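Local coordinates for small S protein (Podospora anserina, PDB 2WVQ), which mediates heterokaryon incompatibility in a filamentous fungus and forms the [het-s] prion, its globular N-terminal domain, described here, being dispensable for both, at residues E193-E196 against S200-I203; I203-A208 against A214-A219. The protein carries 2 engineered substitutions. All blocks are in the same frame, centred on the assembly; numbering follows the deposited sequence.

The last helices of the HET-s globular domain illustrate how one short helix can pack against two different parts of the chain. Helix 198-207 takes part in both contacts: in contact 1 its first turn meets the loop that leads into it, and in contact 2 its later turns pack against helix 213-224. The centres of the two contacts lie about 9 Å apart. Their segments share I203, whose side chain packs instead on I125 and L129 of helix 124-140. The two contacts adjoin directly, once between side chains, V195 CG1 lying 4.3 Å from L204 CD1, and once between a carbonyl oxygen and a methyl, L201 O coming within 3.4 Å of A219 CB.

Contact 1. Residues E193-E196 against S200-I203; sequences EEVE and SLTI
A connecting loop folded back on the helix it leads into is the element at work here: V195, in the link between helices 181-191 and 198-207, packs against S200 and L201 in the first turn of the latter. Both methyls of the valine are used, CG1 on L201 and CG2 mainly on S200. CG1 meets the leucine branch L201 CD2 at 3.5 Å, while CG2, anti to the valine's own backbone N, reaches the serine methylene S200 CB at 3.6 Å. The side chains of V195 and L201 slide past one another in opposite directions, an alongside fit that carries L201 beyond the methyls to the loop backbone. There L201 CD2 lies 3.6 Å from V195 O and L201 CD1 lies 4.1 Å from E196 O, both as packing contacts. No hydrogen bond joins the two segments; they meet by van der Waals packing alone. S200 offers only its CB to the valine; its chi1 of -66° sets OG beside the backbone N, and the hydroxyl is hydrogen-bonded to OD1 of D197, just before the segment. E196 adds little but its backbone, its carboxylate making a long, weak ion pair with K222. On the flanks, helix 124-140 meets S200 through I125, whereas K222 and I223 of helix 213-224 pack against L201, so that V195, S200 and L201 are buried where loop and helix 198-207 meet these two helices.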
ATOM      1  N   GLU A 193      26.134 -17.407  11.937  1.00 47.17           N
ATOM      2  CA  GLU A 193      27.325 -18.081  12.464  1.00 48.08           C
ATOM      3  C   GLU A 193      28.652 -17.337  12.279  1.00 48.33           C
ATOM      4  O   GLU A 193      29.604 -17.576  13.021  1.00 48.36           O
ATOM      5  CB  GLU A 193      27.418 -19.564  12.049  1.00 48.03           C
ATOM      6  CG  GLU A 193      27.415 -19.874  10.564  1.00 48.83           C
ATOM      7  CD  GLU A 193      27.886 -21.291  10.288  1.00 49.00           C
ATOM      8  OE1 GLU A 193      27.042 -22.180  10.045  1.00 49.92           O
ATOM      9  OE2 GLU A 193      29.113 -21.519  10.344  1.00 50.96           O
ATOM     10  N   GLU A 194      28.720 -16.415  11.322  1.00 48.81           N
ATOM     11  CA  GLU A 194      29.969 -15.679  11.094  1.00 48.87           C
ATOM     12  C   GLU A 194      30.100 -14.441  11.987  1.00 49.20           C
ATOM     13  O   GLU A 194      31.195 -13.885  12.162  1.00 49.45           O
ATOM     14  CB  GLU A 194      30.101 -15.312   9.623  1.00 48.67           C
ATOM     15  CG  GLU A 194      31.514 -15.064   9.174  1.00 49.37           C
ATOM     16  CD  GLU A 194      31.850 -15.811   7.905  1.00 50.33           C
ATOM     17  OE1 GLU A 194      30.919 -16.355   7.267  1.00 50.89           O
ATOM     18  OE2 GLU A 194      33.049 -15.861   7.550  1.00 49.85           O
ATOM     19  N   VAL A 195      28.986 -14.016  12.566  1.00 49.51           N
ATOM     20  CA  VAL A 195      28.988 -12.823  13.402  1.00 49.85           C
ATOM     21  C   VAL A 195      29.233 -13.214  14.866  1.00 49.93           C
ATOM     22  O   VAL A 195      28.374 -13.801  15.529  1.00 49.70           O
ATOM     23  CB  VAL A 195      27.734 -11.909  13.129  1.00 49.73           C
ATOM     24  CG1 VAL A 195      26.438 -12.659  13.291  1.00 51.19           C
ATOM     25  CG2 VAL A 195      27.742 -10.663  13.985  1.00 50.00           C
ATOM     26  N   GLU A 196      30.433 -12.887  15.349  1.00 50.22           N
ATOM     27  CA  GLU A 196      30.910 -13.408  16.631  1.00 50.72           C
ATOM     28  C   GLU A 196      30.709 -12.463  17.809  1.00 50.80           C
ATOM     29  O   GLU A 196      30.588 -12.911  18.971  1.00 50.96           O
ATOM     30  CB  GLU A 196      32.390 -13.815  16.531  1.00 50.88           C
ATOM     31  CG  GLU A 196      32.676 -14.952  15.541  1.00 52.78           C
ATOM     32  CD  GLU A 196      31.832 -16.218  15.787  1.00 55.73           C
ATOM     33  OE1 GLU A 196      31.924 -17.167  14.964  1.00 55.80           O
ATOM     34  OE2 GLU A 196      31.077 -16.270  16.791  1.00 56.98           O
ATOM     35  N   SER A 200      27.406  -6.556  17.555  1.00 47.85           N
ATOM     36  CA  SER A 200      26.674  -6.743  16.305  1.00 46.76           C
ATOM     37  C   SER A 200      25.439  -7.641  16.440  1.00 46.26           C
ATOM     38  O   SER A 200      24.418  -7.406  15.753  1.00 46.78           O
ATOM     39  CB  SER A 200      27.614  -7.274  15.205  1.00 46.72           C
ATOM     40  OG  SER A 200      28.597  -6.302  14.866  1.00 45.44           O
ATOM     41  N   LEU A 201      25.510  -8.651  17.316  1.00 45.38           N
ATOM     42  CA  LEU A 201      24.394  -9.591  17.518  1.00 44.44           C
ATOM     43  C   LEU A 201      23.181  -8.955  18.218  1.00 44.44           C
ATOM     44  O   LEU A 201      22.025  -9.243  17.869  1.00 44.14           O
ATOM     45  CB  LEU A 201      24.850 -10.845  18.256  1.00 44.03           C
ATOM     46  CG  LEU A 201      25.820 -11.812  17.569  1.00 43.56           C
ATOM     47  CD1 LEU A 201      26.552 -12.692  18.595  1.00 43.17           C
ATOM     48  CD2 LEU A 201      25.118 -12.696  16.548  1.00 43.26           C
ATOM     49  N   THR A 202      23.450  -8.084  19.189  1.00 44.02           N
ATOM     50  CA  THR A 202      22.407  -7.296  19.869  1.00 43.86           C
ATOM     51  C   THR A 202      21.688  -6.388  18.883  1.00 42.98           C
ATOM     52  O   THR A 202      20.472  -6.225  18.959  1.00 43.54           O
ATOM     53  CB  THR A 202      23.005  -6.407  20.965  1.00 43.36           C
ATOM     54  OG1 THR A 202      23.893  -7.191  21.758  1.00 45.24           O
ATOM     55  CG2 THR A 202      21.902  -5.813  21.857  1.00 43.41           C
ATOM     56  N   ILE A 203      22.456  -5.800  17.969  1.00 42.42           N
ATOM     57  CA  ILE A 203      21.923  -4.947  16.897  1.00 42.33           C
ATOM     58  C   ILE A 203      20.948  -5.701  15.972  1.00 42.84           C
ATOM     59  O   ILE A 203      19.868  -5.187  15.628  1.00 43.09           O
ATOM     60  CB  ILE A 203      23.077  -4.256  16.081  1.00 42.01           C
ATOM     61  CG1 ILE A 203      23.722  -3.145  16.924  1.00 42.11           C
ATOM     62  CG2 ILE A 203      22.550  -3.702  14.702  1.00 41.32           C
ATOM     63  CD1 ILE A 203      24.912  -2.472  16.265  1.00 42.18           C
TER

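Contact 2. Residues I203-A208 against A214-A219; sequences ILKDAA and AMSDAA
S216 of helix 213-224 and K205 of helix 198-207 form the closest CA pair of the two segments, 4.2 Å apart, and a single hydrogen bond joins them. The hydroxyl S216 OG donates to K205 O over 3.1 Å, lying in the carbonyl plane on a lone pair, with a C=O...OG angle of 128°. With OG anti to the S216 backbone N (chi1 -166°), the hydroxyl reaches the other helix. The closeness is consistent with the small side chains here: A219 CB rests 3.7 Å from K205 N, and A208 CB sits 3.8 Å from S216 N. Beside the bond, K205 lays its CB against the A219 methyl before its extended chain leads away. Next come the larger side chains, L204 CD2 meeting M215 SD at 4.1 Å, with I192 touching both residues. Helix 124-140 lies against L204 and helix 42-62 against M215, while D212 accepts a hydrogen bond from the M215 backbone N. The whole forms an antiparallel helical hairpin: the axes of segments 203-207 and 214-219 approach to 7.8 Å, their directions 148° apart. Amid less specific apolar packing, the one directional serine-to-carbonyl bond probably favours this register.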
ATOM      1  N   ILE A 203      22.456  -5.800  17.969  1.00 42.42           N
ATOM      2  CA  ILE A 203      21.923  -4.947  16.897  1.00 42.33           C
ATOM      3  C   ILE A 203      20.948  -5.701  15.972  1.00 42.84           C
ATOM      4  O   ILE A 203      19.868  -5.187  15.628  1.00 43.09           O
ATOM      5  CB  ILE A 203      23.077  -4.256  16.081  1.00 42.01           C
ATOM      6  CG1 ILE A 203      23.722  -3.145  16.924  1.00 42.11           C
ATOM      7  CG2 ILE A 203      22.550  -3.702  14.702  1.00 41.32           C
ATOM      8  CD1 ILE A 203      24.912  -2.472  16.265  1.00 42.18           C
ATOM      9  N   LEU A 204      21.324  -6.914  15.573  1.00 43.06           N
ATOM     10  CA  LEU A 204      20.434  -7.776  14.761  1.00 43.18           C
ATOM     11  C   LEU A 204      19.190  -8.226  15.552  1.00 43.02           C
ATOM     12  O   LEU A 204      18.088  -8.137  15.053  1.00 43.24           O
ATOM     13  CB  LEU A 204      21.190  -9.012  14.235  1.00 43.20           C
ATOM     14  CG  LEU A 204      22.340  -8.852  13.245  1.00 42.29           C
ATOM     15  CD1 LEU A 204      22.949 -10.240  13.019  1.00 43.60           C
ATOM     16  CD2 LEU A 204      21.851  -8.241  11.895  1.00 44.13           C
ATOM     17  N   LYS A 205      19.399  -8.732  16.767  1.00 43.66           N
ATOM     18  CA  LYS A 205      18.320  -9.041  17.724  1.00 44.08           C
ATOM     19  C   LYS A 205      17.299  -7.878  17.810  1.00 44.50           C
ATOM     20  O   LYS A 205      16.095  -8.096  17.635  1.00 44.95           O
ATOM     21  CB  LYS A 205      18.905  -9.363  19.107  1.00 43.90           C
ATOM     22  CG  LYS A 205      17.931 -10.016  20.070  1.00 43.96           C
ATOM     23  CD  LYS A 205      18.375  -9.843  21.508  1.00 45.22           C
ATOM     24  CE  LYS A 205      17.260 -10.249  22.483  1.00 47.16           C
ATOM     25  NZ  LYS A 205      17.596  -9.994  23.923  1.00 48.57           N
ATOM     26  N   ASP A 206      17.792  -6.653  18.039  1.00 43.74           N
ATOM     27  CA  ASP A 206      16.935  -5.473  18.148  1.00 43.13           C
ATOM     28  C   ASP A 206      16.269  -5.079  16.826  1.00 42.87           C
ATOM     29  O   ASP A 206      15.054  -4.902  16.793  1.00 43.05           O
ATOM     30  CB  ASP A 206      17.713  -4.276  18.699  1.00 43.27           C
ATOM     31  CG  ASP A 206      18.052  -4.414  20.178  1.00 43.91           C
ATOM     32  OD1 ASP A 206      17.427  -5.231  20.895  1.00 44.80           O
ATOM     33  OD2 ASP A 206      18.961  -3.685  20.627  1.00 44.99           O
ATOM     34  N   ALA A 207      17.059  -4.929  15.759  1.00 41.95           N
ATOM     35  CA  ALA A 207      16.535  -4.480  14.447  1.00 41.30           C
ATOM     36  C   ALA A 207      15.581  -5.477  13.794  1.00 41.16           C
ATOM     37  O   ALA A 207      14.652  -5.060  13.119  1.00 40.68           O
ATOM     38  CB  ALA A 207      17.677  -4.110  13.481  1.00 40.71           C
ATOM     39  N   ALA A 208      15.800  -6.784  14.024  1.00 40.85           N
ATOM     40  CA  ALA A 208      14.893  -7.815  13.518  1.00 40.95           C
ATOM     41  C   ALA A 208      13.541  -7.807  14.235  1.00 40.63           C
ATOM     42  O   ALA A 208      12.581  -8.403  13.754  1.00 41.28           O
ATOM     43  CB  ALA A 208      15.532  -9.209  13.544  1.00 39.55           C
ATOM     44  N   ALA A 214      12.809 -15.172  13.355  1.00 40.94           N
ATOM     45  CA  ALA A 214      13.843 -16.197  13.169  1.00 41.50           C
ATOM     46  C   ALA A 214      15.269 -15.643  13.393  1.00 41.95           C
ATOM     47  O   ALA A 214      16.060 -16.236  14.148  1.00 41.32           O
ATOM     48  CB  ALA A 214      13.696 -16.877  11.810  1.00 41.06           C
ATOM     49  N   MET A 215      15.561 -14.487  12.791  1.00 41.90           N
ATOM     50  CA  MET A 215      16.841 -13.771  13.000  1.00 42.24           C
ATOM     51  C   MET A 215      16.975 -13.232  14.407  1.00 41.59           C
ATOM     52  O   MET A 215      18.036 -13.298  15.024  1.00 41.47           O
ATOM     53  CB  MET A 215      16.998 -12.626  11.991  1.00 42.69           C
ATOM     54  CG  MET A 215      18.316 -11.846  12.124  1.00 42.69           C
ATOM     55  SD  MET A 215      18.614 -10.527  10.928  1.00 43.80           S
ATOM     56  CE  MET A 215      18.278 -11.257   9.319  1.00 41.89           C
ATOM     57  N   SER A 216      15.887 -12.689  14.925  1.00 41.72           N
ATOM     58  CA  SER A 216      15.878 -12.196  16.288  1.00 41.65           C
ATOM     59  C   SER A 216      16.224 -13.308  17.285  1.00 41.65           C
ATOM     60  O   SER A 216      17.079 -13.131  18.175  1.00 40.08           O
ATOM     61  CB  SER A 216      14.530 -11.552  16.593  1.00 41.17           C
ATOM     62  OG  SER A 216      14.618 -10.793  17.779  1.00 44.17           O
ATOM     63  N   ASP A 217      15.588 -14.466  17.112  1.00 42.15           N
ATOM     64  CA  ASP A 217      15.810 -15.625  18.004  1.00 42.24           C
ATOM     65  C   ASP A 217      17.199 -16.241  17.866  1.00 42.08           C
ATOM     66  O   ASP A 217      17.789 -16.680  18.858  1.00 43.06           O
ATOM     67  CB  ASP A 217      14.748 -16.701  17.774  1.00 42.46           C
ATOM     68  CG  ASP A 217      13.346 -16.235  18.145  1.00 43.72           C
ATOM     69  OD1 ASP A 217      13.203 -15.171  18.785  1.00 44.53           O
ATOM     70  OD2 ASP A 217      12.376 -16.934  17.778  1.00 46.93           O
ATOM     71  N   ALA A 218      17.705 -16.271  16.635  1.00 42.50           N
ATOM     72  CA  ALA A 218      19.043 -16.761  16.336  1.00 42.12           C
ATOM     73  C   ALA A 218      20.127 -15.921  17.007  1.00 41.91           C
ATOM     74  O   ALA A 218      21.040 -16.464  17.600  1.00 40.86           O
ATOM     75  CB  ALA A 218      19.258 -16.842  14.821  1.00 41.65           C
ATOM     76  N   ALA A 219      20.026 -14.591  16.873  1.00 42.69           N
ATOM     77  CA  ALA A 219      20.859 -13.637  17.627  1.00 42.21           C
ATOM     78  C   ALA A 219      20.760 -13.778  19.159  1.00 42.78           C
ATOM     79  O   ALA A 219      21.787 -13.799  19.836  1.00 42.34           O
ATOM     80  CB  ALA A 219      20.528 -12.209  17.206  1.00 42.53           C
TER